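Local coordinates for amine oxidase (Emericella nidulans, PDB 3PGB), which probably oxidises primary amines by means of a copper ion and a topaquinone cofactor built from its own chain, at residues N66-E75 with A127-R135; Y169-V180 with Y662-D673. All coordinates share one frame; numbering follows the deposited sequence.

Interaction 1: residues N66-E75 with A127-R135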
loop_
_atom_site.group_PDB
_atom_site.type_symbol
_atom_site.label_atom_id
_atom_site.label_comp_id
_atom_site.label_asym_id
_atom_site.label_seq_id
_atom_site.Cartn_x
_atom_site.Cartn_y
_atom_site.Cartn_z
ATOM N N ASN A 66 3.871 -30.463 15.528
ATOM C CA ASN A 66 4.425 -29.530 14.552
ATOM C C ASN A 66 5.607 -30.220 13.873
ATOM O O ASN A 66 6.724 -30.236 14.389
ATOM C CB ASN A 66 4.832 -28.215 15.222
ATOM C CG ASN A 66 5.328 -27.168 14.231
ATOM O OD1 ASN A 66 5.859 -27.489 13.171
ATOM N ND2 ASN A 66 5.174 -25.905 14.591
ATOM N N VAL A 67 5.338 -30.787 12.705
ATOM C CA VAL A 67 6.302 -31.612 12.000
ATOM C C VAL A 67 7.341 -30.800 11.204
ATOM O O VAL A 67 8.227 -31.393 10.578
ATOM C CB VAL A 67 5.580 -32.600 11.048
ATOM C CG1 VAL A 67 4.579 -33.444 11.815
ATOM C CG2 VAL A 67 4.891 -31.855 9.908
ATOM N N TRP A 68 7.238 -29.467 11.234
ATOM C CA TRP A 68 8.110 -28.586 10.451
ATOM C C TRP A 68 9.053 -27.679 11.258
ATOM O O TRP A 68 10.088 -27.260 10.737
ATOM C CB TRP A 68 7.276 -27.660 9.566
ATOM C CG TRP A 68 6.204 -28.313 8.762
ATOM C CD1 TRP A 68 6.337 -28.890 7.534
ATOM C CD2 TRP A 68 4.821 -28.412 9.107
ATOM N NE1 TRP A 68 5.123 -29.358 7.103
ATOM C CE2 TRP A 68 4.175 -29.075 8.050
ATOM C CE3 TRP A 68 4.068 -28.009 10.215
ATOM C CZ2 TRP A 68 2.808 -29.343 8.062
ATOM C CZ3 TRP A 68 2.713 -28.275 10.231
ATOM C CH2 TRP A 68 2.095 -28.935 9.160
ATOM N N TYR A 69 8.699 -27.351 12.498
ATOM C CA TYR A 69 9.352 -26.237 13.205
ATOM C C TYR A 69 10.875 -26.328 13.258
ATOM O O TYR A 69 11.569 -25.383 12.894
ATOM C CB TYR A 69 8.799 -26.066 14.629
ATOM C CG TYR A 69 9.458 -24.930 15.381
ATOM C CD1 TYR A 69 9.098 -23.610 15.141
ATOM C CD2 TYR A 69 10.457 -25.172 16.316
ATOM C CE1 TYR A 69 9.699 -22.564 15.814
ATOM C CE2 TYR A 69 11.071 -24.123 16.999
ATOM C CZ TYR A 69 10.685 -22.825 16.742
ATOM O OH TYR A 69 11.280 -21.782 17.409
ATOM N N GLY A 70 11.385 -27.455 13.732
ATOM C CA GLY A 70 12.818 -27.630 13.889
ATOM C C GLY A 70 13.179 -28.722 14.870
ATOM O O GLY A 70 12.303 -29.371 15.447
ATOM N N LEU A 71 14.480 -28.916 15.054
ATOM C CA LEU A 71 14.987 -29.921 15.986
ATOM C C LEU A 71 14.851 -29.427 17.419
ATOM O O LEU A 71 15.005 -28.242 17.687
ATOM C CB LEU A 71 16.461 -30.230 15.692
ATOM C CG LEU A 71 16.773 -30.839 14.322
ATOM C CD1 LEU A 71 18.276 -30.820 14.050
ATOM C CD2 LEU A 71 16.223 -32.249 14.213
ATOM N N THR A 72 14.559 -30.337 18.342
ATOM C CA THR A 72 14.653 -30.016 19.762
ATOM C C THR A 72 16.129 -29.946 20.139
ATOM O O THR A 72 16.991 -30.457 19.423
ATOM C CB THR A 72 13.988 -31.082 20.637
ATOM O OG1 THR A 72 14.649 -32.337 20.434
ATOM C CG2 THR A 72 12.496 -31.215 20.302
ATOM N N ASP A 73 16.422 -29.312 21.264
ATOM C CA ASP A 73 17.801 -29.187 21.724
ATOM C C ASP A 73 18.510 -30.537 21.857
ATOM O O ASP A 73 19.656 -30.682 21.436
ATOM C CB ASP A 73 17.838 -28.423 23.049
ATOM C CG ASP A 73 17.642 -26.927 22.858
ATOM O OD1 ASP A 73 17.336 -26.504 21.719
ATOM O OD2 ASP A 73 17.804 -26.172 23.842
ATOM N N ASP A 74 17.815 -31.517 22.426
ATOM C CA ASP A 74 18.372 -32.851 22.619
ATOM C C ASP A 74 18.719 -33.508 21.281
ATOM O O ASP A 74 19.814 -34.048 21.117
ATOM C CB ASP A 74 17.394 -33.741 23.411
ATOM C CG ASP A 74 17.287 -33.344 24.890
ATOM O OD1 ASP A 74 17.988 -32.403 25.324
ATOM O OD2 ASP A 74 16.493 -33.980 25.622
ATOM N N GLU A 75 17.783 -33.464 20.337
ATOM C CA GLU A 75 18.005 -34.017 19.002
ATOM C C GLU A 75 19.255 -33.424 18.362
ATOM O O GLU A 75 20.101 -34.153 17.853
ATOM C CB GLU A 75 16.803 -33.741 18.096
ATOM C CG GLU A 75 15.585 -34.597 18.386
ATOM C CD GLU A 75 14.352 -34.134 17.630
ATOM O OE1 GLU A 75 13.459 -34.972 17.371
ATOM O OE2 GLU A 75 14.279 -32.932 17.287
ATOM N N ALA A 127 2.430 -39.764 12.036
ATOM C CA ALA A 127 3.388 -38.689 12.325
ATOM C C ALA A 127 4.728 -38.969 11.651
ATOM O O ALA A 127 5.422 -39.905 12.035
ATOM C CB ALA A 127 3.582 -38.536 13.825
ATOM N N PRO A 128 5.101 -38.159 10.642
ATOM C CA PRO A 128 6.302 -38.479 9.865
ATOM C C PRO A 128 7.551 -38.702 10.717
ATOM O O PRO A 128 7.780 -37.980 11.685
ATOM C CB PRO A 128 6.468 -37.255 8.960
ATOM C CG PRO A 128 5.088 -36.712 8.806
ATOM C CD PRO A 128 4.405 -36.969 10.112
ATOM N N THR A 129 8.338 -39.708 10.359
ATOM C CA THR A 129 9.576 -39.991 11.066
ATOM C C THR A 129 10.497 -38.807 10.856
ATOM O O THR A 129 10.613 -38.297 9.743
ATOM C CB THR A 129 10.259 -41.278 10.546
ATOM O OG1 THR A 129 9.381 -42.397 10.724
ATOM C CG2 THR A 129 11.571 -41.535 11.288
ATOM N N ARG A 130 11.134 -38.358 11.927
ATOM C CA ARG A 130 11.990 -37.188 11.844
ATOM C C ARG A 130 13.348 -37.579 11.302
ATOM O O ARG A 130 13.865 -38.642 11.643
ATOM C CB ARG A 130 12.176 -36.532 13.211
ATOM C CG ARG A 130 10.888 -36.303 13.987
ATOM C CD ARG A 130 11.066 -35.210 15.033
ATOM N NE ARG A 130 10.479 -33.963 14.563
ATOM C CZ ARG A 130 10.830 -32.745 14.961
ATOM N NH1 ARG A 130 11.795 -32.560 15.862
ATOM N NH2 ARG A 130 10.202 -31.699 14.435
ATOM N N HIS A 131 13.909 -36.712 10.458
ATOM C CA HIS A 131 15.294 -36.828 9.998
ATOM C C HIS A 131 15.952 -35.466 10.088
ATOM O O HIS A 131 15.285 -34.438 9.941
ATOM C CB HIS A 131 15.362 -37.311 8.549
ATOM C CG HIS A 131 14.607 -38.575 8.299
ATOM N ND1 HIS A 131 15.203 -39.817 8.332
ATOM C CD2 HIS A 131 13.300 -38.790 8.013
ATOM C CE1 HIS A 131 14.295 -40.743 8.080
ATOM N NE2 HIS A 131 13.133 -40.147 7.882
ATOM N N ALA A 132 17.259 -35.461 10.322
ATOM C CA ALA A 132 18.027 -34.225 10.329
ATOM C C ALA A 132 18.597 -33.961 8.935
ATOM O O ALA A 132 18.949 -34.889 8.209
ATOM C CB ALA A 132 19.147 -34.292 11.361
ATOM N N HIS A 133 18.639 -32.687 8.563
ATOM C CA HIS A 133 19.392 -32.224 7.408
ATOM C C HIS A 133 20.697 -31.647 7.952
ATOM O O HIS A 133 20.682 -30.784 8.831
ATOM C CB HIS A 133 18.590 -31.177 6.629
ATOM C CG HIS A 133 19.379 -30.467 5.571
ATOM N ND1 HIS A 133 19.244 -29.117 5.325
ATOM C CD2 HIS A 133 20.319 -30.914 4.705
ATOM C CE1 HIS A 133 20.065 -28.765 4.351
ATOM N NE2 HIS A 133 20.727 -29.837 3.956
ATOM N N VAL A 134 21.822 -32.155 7.460
ATOM C CA VAL A 134 23.128 -31.685 7.907
ATOM C C VAL A 134 23.931 -31.174 6.719
ATOM O O VAL A 134 23.838 -31.718 5.618
ATOM C CB VAL A 134 23.903 -32.792 8.650
ATOM C CG1 VAL A 134 25.321 -32.331 8.988
ATOM C CG2 VAL A 134 23.166 -33.194 9.914
ATOM N N ARG A 135 24.687 -30.103 6.950
ATOM C CA ARG A 135 25.614 -29.555 5.966
ATOM C C ARG A 135 27.026 -29.581 6.505
ATOM O O ARG A 135 27.282 -29.118 7.619
ATOM C CB ARG A 135 25.275 -28.110 5.628
ATOM C CG ARG A 135 24.068 -27.959 4.748
ATOM C CD ARG A 135 24.166 -26.733 3.858
ATOM N NE ARG A 135 22.899 -26.011 3.848
ATOM C CZ ARG A 135 22.652 -24.878 4.499
ATOM N NH1 ARG A 135 23.590 -24.266 5.221
ATOM N NH2 ARG A 135 21.442 -24.341 4.415
#
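The carbonyl oxygen of G70 is gripped end-on by the guanidinium of R130, whose NH1 and NH2 each donate to G70 O at 3.3 Å. Both nitrogens approach from the same face of the G70 carbonyl plane, while the oxygen itself lies close to the plane of the guanidinium. NH1 of R130 also meets E75 in a salt bridge, with OE2 at 2.9 Å and the other carboxylate oxygen somewhat farther off. Neither of these N-H bonds is more than weak, yet the carboxylate and guanidinium planes are only 21° apart, and E75 sits at the guanidinium edge. A bend at chi3 (102°) in the R130 chain turns the charged end to face both partners.

E75 belongs to the first turn of helix 73-84, and E75 OE2 accepts from T72 N at 2.8 Å on its anti side, 29° out of the carboxylate plane. E75 N donates weakly to T72 OG1 in return, completing a capping box around the N-cap residue T72. The extended backbone of G70, with positive phi, is one that glycine adopts readily. On one flank of the arginine, V67 CG1 rests on P128 CD at 3.9 Å, the two side chains crossing at about a right angle. On the other, L71 CD1 comes within 4.5 Å of A132 CB, a looser touch, and L71 also packs on I107 of the neighbouring strand 102-110.

One guanidinium therefore joins the segment 127-135 to the turn that starts helix 73-84. Because E75 OE2 serves both T72 N and R130, the arginine acts as a second shell to the capping box, and its positive charge, together with the helix N-terminus, probably favours an ionised E75.

Interaction 2: residues Y169-V180 with Y662-D673; sequences YTRKTQGQVRNV and YNSQDIHNPPVD
The two backbones come closest at R171 and P671, whose CA atoms are 4.8 Å apart, and they approach again where V180 passes Q665. P671 O accepts from R171 N at 2.8 Å and, more weakly, from T170 N. T170 OG1 in turn receives D673 N in a nearly straight bond of 3.0 Å, so the threonine is tied to segment 662-673 through side chain and backbone alike.

R171, with CG anti to its amide nitrogen (chi1 167°), extends across the D666-N669 type I turn. Its NH1 donates to N669 O at 2.6 Å in the plane of that carbonyl, and to D666 OD2 at 2.8 Å in a salt bridge. The aspartate oxygen lies in the guanidinium plane but is met from above the carboxylate, the two planes being 77° apart. The N669 amide lies almost parallel to the guanidinium, its OD1 over one face. A water bridges R171 NH2, D666 OD2 and R178 N. Nearby, R178 NE donates to Q665 O at 2.8 Å, while R178 NH2 turns to Q229.

Q665 is folded at chi2 (-55°), which brings OE1 back to V180 N at 2.9 Å, the donor standing above the amide plane. A second water links OE1 to N179 OD1, and N179 ND2 goes to N137. Between these polar groups V177 forms the apolar centre: CG1 lies against Y662 CB at 3.8 Å, and CG2 reaches P671. The Y662 ring stacks on F146 of strand 145-152.

Here strand 176-178 of a small antiparallel sheet, next to the type I' turn T173-Q176, packs on a long loop of the catalytic domain close to the second calcium site, consistent with the interface between a small N-terminal domain and the enzyme domain of copper amine oxidases.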
loop_
_atom_site.group_PDB
_atom_site.type_symbol
_atom_site.label_atom_id
_atom_site.label_comp_id
_atom_site.label_asym_id
_atom_site.label_seq_id
_atom_site.Cartn_x
_atom_site.Cartn_y
_atom_site.Cartn_z
ATOM N N TYR A 169 17.058 -30.946 -4.670
ATOM C CA TYR A 169 17.845 -30.033 -5.489
ATOM C C TYR A 169 17.762 -30.444 -6.956
ATOM O O TYR A 169 17.591 -31.624 -7.265
ATOM C CB TYR A 169 19.300 -30.005 -5.009
ATOM C CG TYR A 169 19.452 -29.960 -3.501
ATOM C CD1 TYR A 169 18.763 -29.026 -2.733
ATOM C CD2 TYR A 169 20.283 -30.855 -2.844
ATOM C CE1 TYR A 169 18.902 -28.995 -1.342
ATOM C CE2 TYR A 169 20.428 -30.828 -1.465
ATOM C CZ TYR A 169 19.746 -29.897 -0.720
ATOM O OH TYR A 169 19.909 -29.891 0.648
ATOM N N THR A 170 17.874 -29.465 -7.854
ATOM C CA THR A 170 17.772 -29.712 -9.299
ATOM C C THR A 170 19.110 -30.211 -9.856
ATOM O O THR A 170 19.145 -31.070 -10.739
ATOM C CB THR A 170 17.285 -28.453 -10.072
ATOM O OG1 THR A 170 18.306 -27.452 -10.103
ATOM C CG2 THR A 170 16.046 -27.873 -9.421
ATOM N N ARG A 171 20.207 -29.666 -9.336
ATOM C CA ARG A 171 21.533 -30.240 -9.544
ATOM C C ARG A 171 21.599 -31.608 -8.863
ATOM O O ARG A 171 21.244 -31.748 -7.692
ATOM C CB ARG A 171 22.607 -29.311 -8.977
ATOM C CG ARG A 171 24.000 -29.915 -8.856
ATOM C CD ARG A 171 25.061 -28.818 -8.783
ATOM N NE ARG A 171 26.384 -29.324 -8.411
ATOM C CZ ARG A 171 27.518 -28.632 -8.519
ATOM N NH1 ARG A 171 27.517 -27.389 -8.986
ATOM N NH2 ARG A 171 28.668 -29.185 -8.154
ATOM N N LYS A 172 22.050 -32.615 -9.602
ATOM C CA LYS A 172 22.141 -33.971 -9.074
ATOM C C LYS A 172 23.614 -34.373 -8.924
ATOM O O LYS A 172 24.186 -35.027 -9.794
ATOM C CB LYS A 172 21.372 -34.942 -9.973
ATOM C CG LYS A 172 19.893 -34.590 -10.155
ATOM C CD LYS A 172 19.111 -34.663 -8.853
ATOM C CE LYS A 172 17.619 -34.465 -9.094
ATOM N NZ LYS A 172 16.844 -34.195 -7.836
ATOM N N THR A 173 24.202 -33.973 -7.799
ATOM C CA THR A 173 25.628 -34.156 -7.535
ATOM C C THR A 173 25.847 -34.638 -6.088
ATOM O O THR A 173 26.754 -34.192 -5.387
ATOM C CB THR A 173 26.382 -32.839 -7.899
ATOM O OG1 THR A 173 26.756 -32.889 -9.281
ATOM C CG2 THR A 173 27.627 -32.618 -7.080
ATOM N N GLN A 174 24.997 -35.570 -5.659
ATOM C CA GLN A 174 25.048 -36.144 -4.306
ATOM C C GLN A 174 25.070 -35.077 -3.194
ATOM O O GLN A 174 25.687 -35.278 -2.146
ATOM C CB GLN A 174 26.247 -37.105 -4.169
ATOM C CG GLN A 174 26.192 -38.332 -5.090
ATOM C CD GLN A 174 27.460 -39.206 -5.034
ATOM O OE1 GLN A 174 28.529 -38.756 -4.609
ATOM N NE2 GLN A 174 27.337 -40.458 -5.478
ATOM N N GLY A 175 24.387 -33.957 -3.430
ATOM C CA GLY A 175 24.295 -32.870 -2.455
ATOM C C GLY A 175 25.557 -32.040 -2.280
ATOM O O GLY A 175 25.686 -31.304 -1.302
ATOM N N GLN A 176 26.484 -32.134 -3.229
ATOM C CA GLN A 176 27.772 -31.454 -3.107
ATOM C C GLN A 176 27.876 -30.259 -4.042
ATOM O O GLN A 176 27.445 -30.315 -5.192
ATOM C CB GLN A 176 28.914 -32.424 -3.399
ATOM C CG GLN A 176 28.978 -33.612 -2.455
ATOM C CD GLN A 176 30.055 -34.598 -2.854
ATOM O OE1 GLN A 176 30.656 -34.483 -3.922
ATOM N NE2 GLN A 176 30.303 -35.581 -1.996
ATOM N N VAL A 177 28.445 -29.176 -3.530
ATOM C CA VAL A 177 28.730 -27.995 -4.329
ATOM C C VAL A 177 30.042 -27.424 -3.809
ATOM O O VAL A 177 30.340 -27.534 -2.618
ATOM C CB VAL A 177 27.591 -26.951 -4.236
ATOM C CG1 VAL A 177 27.437 -26.442 -2.812
ATOM C CG2 VAL A 177 27.835 -25.801 -5.202
ATOM N N ARG A 178 30.836 -26.839 -4.695
ATOM C CA ARG A 178 32.142 -26.337 -4.297
ATOM C C ARG A 178 32.010 -25.222 -3.269
ATOM O O ARG A 178 30.971 -24.561 -3.182
ATOM C CB ARG A 178 32.926 -25.830 -5.509
ATOM C CG ARG A 178 32.345 -24.599 -6.169
ATOM C CD ARG A 178 33.227 -24.149 -7.295
ATOM N NE ARG A 178 32.681 -22.995 -7.998
ATOM C CZ ARG A 178 33.262 -22.410 -9.042
ATOM N NH1 ARG A 178 34.419 -22.866 -9.519
ATOM N NH2 ARG A 178 32.687 -21.365 -9.616
ATOM N N ASN A 179 33.068 -25.029 -2.489
ATOM C CA ASN A 179 33.168 -23.906 -1.574
ATOM C C ASN A 179 34.132 -22.907 -2.199
ATOM O O ASN A 179 35.345 -23.138 -2.242
ATOM C CB ASN A 179 33.658 -24.384 -0.201
ATOM C CG ASN A 179 33.748 -23.260 0.825
ATOM O OD1 ASN A 179 33.701 -22.077 0.487
ATOM N ND2 ASN A 179 33.886 -23.634 2.087
ATOM N N VAL A 180 33.585 -21.802 -2.696
ATOM C CA VAL A 180 34.356 -20.843 -3.490
ATOM C C VAL A 180 35.138 -19.839 -2.627
ATOM O O VAL A 180 35.958 -19.082 -3.151
ATOM C CB VAL A 180 33.431 -20.097 -4.508
ATOM C CG1 VAL A 180 32.812 -18.839 -3.888
ATOM C CG2 VAL A 180 34.200 -19.746 -5.760
ATOM N N TYR A 662 23.883 -21.908 -1.218
ATOM C CA TYR A 662 25.164 -21.899 -1.924
ATOM C C TYR A 662 25.016 -21.877 -3.444
ATOM O O TYR A 662 25.931 -22.318 -4.157
ATOM C CB TYR A 662 26.023 -23.109 -1.505
ATOM C CG TYR A 662 26.164 -23.302 -0.015
ATOM C CD1 TYR A 662 26.395 -22.223 0.832
ATOM C CD2 TYR A 662 26.087 -24.566 0.546
ATOM C CE1 TYR A 662 26.518 -22.401 2.210
ATOM C CE2 TYR A 662 26.210 -24.756 1.918
ATOM C CZ TYR A 662 26.424 -23.671 2.742
ATOM O OH TYR A 662 26.552 -23.863 4.096
ATOM N N ASN A 663 23.889 -21.367 -3.952
ATOM C CA ASN A 663 23.784 -21.063 -5.386
ATOM C C ASN A 663 24.926 -20.113 -5.798
ATOM O O ASN A 663 25.478 -20.223 -6.888
ATOM C CB ASN A 663 22.423 -20.436 -5.745
ATOM C CG ASN A 663 21.285 -21.470 -5.894
ATOM O OD1 ASN A 663 21.464 -22.674 -5.689
ATOM N ND2 ASN A 663 20.106 -20.981 -6.256
ATOM N N SER A 664 25.279 -19.192 -4.905
ATOM C CA SER A 664 26.377 -18.245 -5.115
ATOM C C SER A 664 27.757 -18.891 -5.295
ATOM O O SER A 664 28.681 -18.250 -5.785
ATOM C CB SER A 664 26.463 -17.305 -3.914
ATOM O OG SER A 664 26.767 -18.035 -2.738
ATOM N N GLN A 665 27.904 -20.139 -4.865
ATOM C CA GLN A 665 29.191 -20.824 -4.933
ATOM C C GLN A 665 29.467 -21.381 -6.324
ATOM O O GLN A 665 30.621 -21.620 -6.675
ATOM C CB GLN A 665 29.265 -21.945 -3.887
ATOM C CG GLN A 665 29.058 -21.470 -2.454
ATOM C CD GLN A 665 30.008 -20.357 -2.060
ATOM O OE1 GLN A 665 31.141 -20.611 -1.640
ATOM N NE2 GLN A 665 29.549 -19.107 -2.193
ATOM N N ASP A 666 28.411 -21.573 -7.112
ATOM C CA ASP A 666 28.540 -22.126 -8.457
ATOM C C ASP A 666 27.408 -21.591 -9.351
ATOM O O ASP A 666 26.450 -22.296 -9.680
ATOM C CB ASP A 666 28.529 -23.656 -8.378
ATOM C CG ASP A 666 29.105 -24.319 -9.613
ATOM O OD1 ASP A 666 29.126 -23.687 -10.687
ATOM O OD2 ASP A 666 29.533 -25.487 -9.501
ATOM N N ILE A 667 27.544 -20.331 -9.751
ATOM C CA ILE A 667 26.470 -19.636 -10.455
ATOM C C ILE A 667 26.176 -20.220 -11.840
ATOM O O ILE A 667 25.083 -20.031 -12.372
ATOM C CB ILE A 667 26.734 -18.110 -10.546
ATOM C CG1 ILE A 667 27.900 -17.790 -11.484
ATOM C CG2 ILE A 667 26.990 -17.531 -9.152
ATOM C CD1 ILE A 667 28.374 -16.339 -11.392
ATOM N N HIS A 668 27.138 -20.940 -12.411
ATOM C CA HIS A 668 26.929 -21.627 -13.690
ATOM C C HIS A 668 26.284 -23.009 -13.533
ATOM O O HIS A 668 25.768 -23.560 -14.501
ATOM C CB HIS A 668 28.249 -21.736 -14.456
ATOM C CG HIS A 668 28.734 -20.426 -14.995
ATOM N ND1 HIS A 668 28.243 -19.872 -16.159
ATOM C CD2 HIS A 668 29.656 -19.552 -14.521
ATOM C CE1 HIS A 668 28.848 -18.718 -16.382
ATOM N NE2 HIS A 668 29.714 -18.502 -15.406
ATOM N N ASN A 669 26.323 -23.562 -12.321
ATOM C CA ASN A 669 25.654 -24.823 -12.010
ATOM C C ASN A 669 25.215 -24.846 -10.530
ATOM O O ASN A 669 25.812 -25.538 -9.707
ATOM C CB ASN A 669 26.577 -26.003 -12.349
ATOM C CG ASN A 669 25.904 -27.365 -12.160
ATOM O OD1 ASN A 669 26.580 -28.375 -11.943
ATOM N ND2 ASN A 669 24.581 -27.397 -12.237
ATOM N N PRO A 670 24.174 -24.062 -10.188
ATOM C CA PRO A 670 23.702 -23.969 -8.807
ATOM C C PRO A 670 22.897 -25.196 -8.369
ATOM O O PRO A 670 22.244 -25.817 -9.210
ATOM C CB PRO A 670 22.789 -22.741 -8.839
ATOM C CG PRO A 670 22.298 -22.678 -10.222
ATOM C CD PRO A 670 23.422 -23.161 -11.081
ATOM N N PRO A 671 22.934 -25.536 -7.061
ATOM C CA PRO A 671 22.115 -26.617 -6.527
ATOM C C PRO A 671 20.656 -26.544 -6.966
ATOM O O PRO A 671 20.120 -27.530 -7.482
ATOM C CB PRO A 671 22.252 -26.438 -5.015
ATOM C CG PRO A 671 23.628 -25.928 -4.842
ATOM C CD PRO A 671 23.890 -25.044 -6.050
ATOM N N VAL A 672 20.030 -25.386 -6.777
ATOM C CA VAL A 672 18.668 -25.161 -7.264
ATOM C C VAL A 672 18.686 -24.102 -8.362
ATOM O O VAL A 672 18.979 -22.929 -8.117
ATOM C CB VAL A 672 17.699 -24.741 -6.140
ATOM C CG1 VAL A 672 16.279 -24.608 -6.684
ATOM C CG2 VAL A 672 17.735 -25.751 -5.009
ATOM N N ASP A 673 18.394 -24.548 -9.577
ATOM C CA ASP A 673 18.216 -23.690 -10.723
ATOM C C ASP A 673 16.708 -23.626 -10.966
ATOM O O ASP A 673 16.109 -24.551 -11.534
ATOM C CB ASP A 673 18.961 -24.289 -11.914
ATOM C CG ASP A 673 18.839 -23.458 -13.175
ATOM O OD1 ASP A 673 17.792 -22.801 -13.364
ATOM O OD2 ASP A 673 19.794 -23.495 -13.992
HETATM O O HOH W 1 30.586 -27.403 -7.757
HETATM O O HOH W 2 31.709 -20.049 0.890
#

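Both interactions involve the small antiparallel sheet that contains strands 131-138 and 176-178, but on different terms. Interaction 1 is partly buried and local, closing a helix start onto a strand of the sheet about fifty residues later, with one arginine carrying nearly all of its polar chemistry. Interaction 2 is buried and bridges almost five hundred residues, spreading its hold over two arginines, backbone bonds, a glutamine amide and bridging waters around a valine. Their centres lie about 24 Å apart, yet their edges meet: R135 packs against Y662 and H133 against Y169, so strand 131-138 runs from one contact to the other.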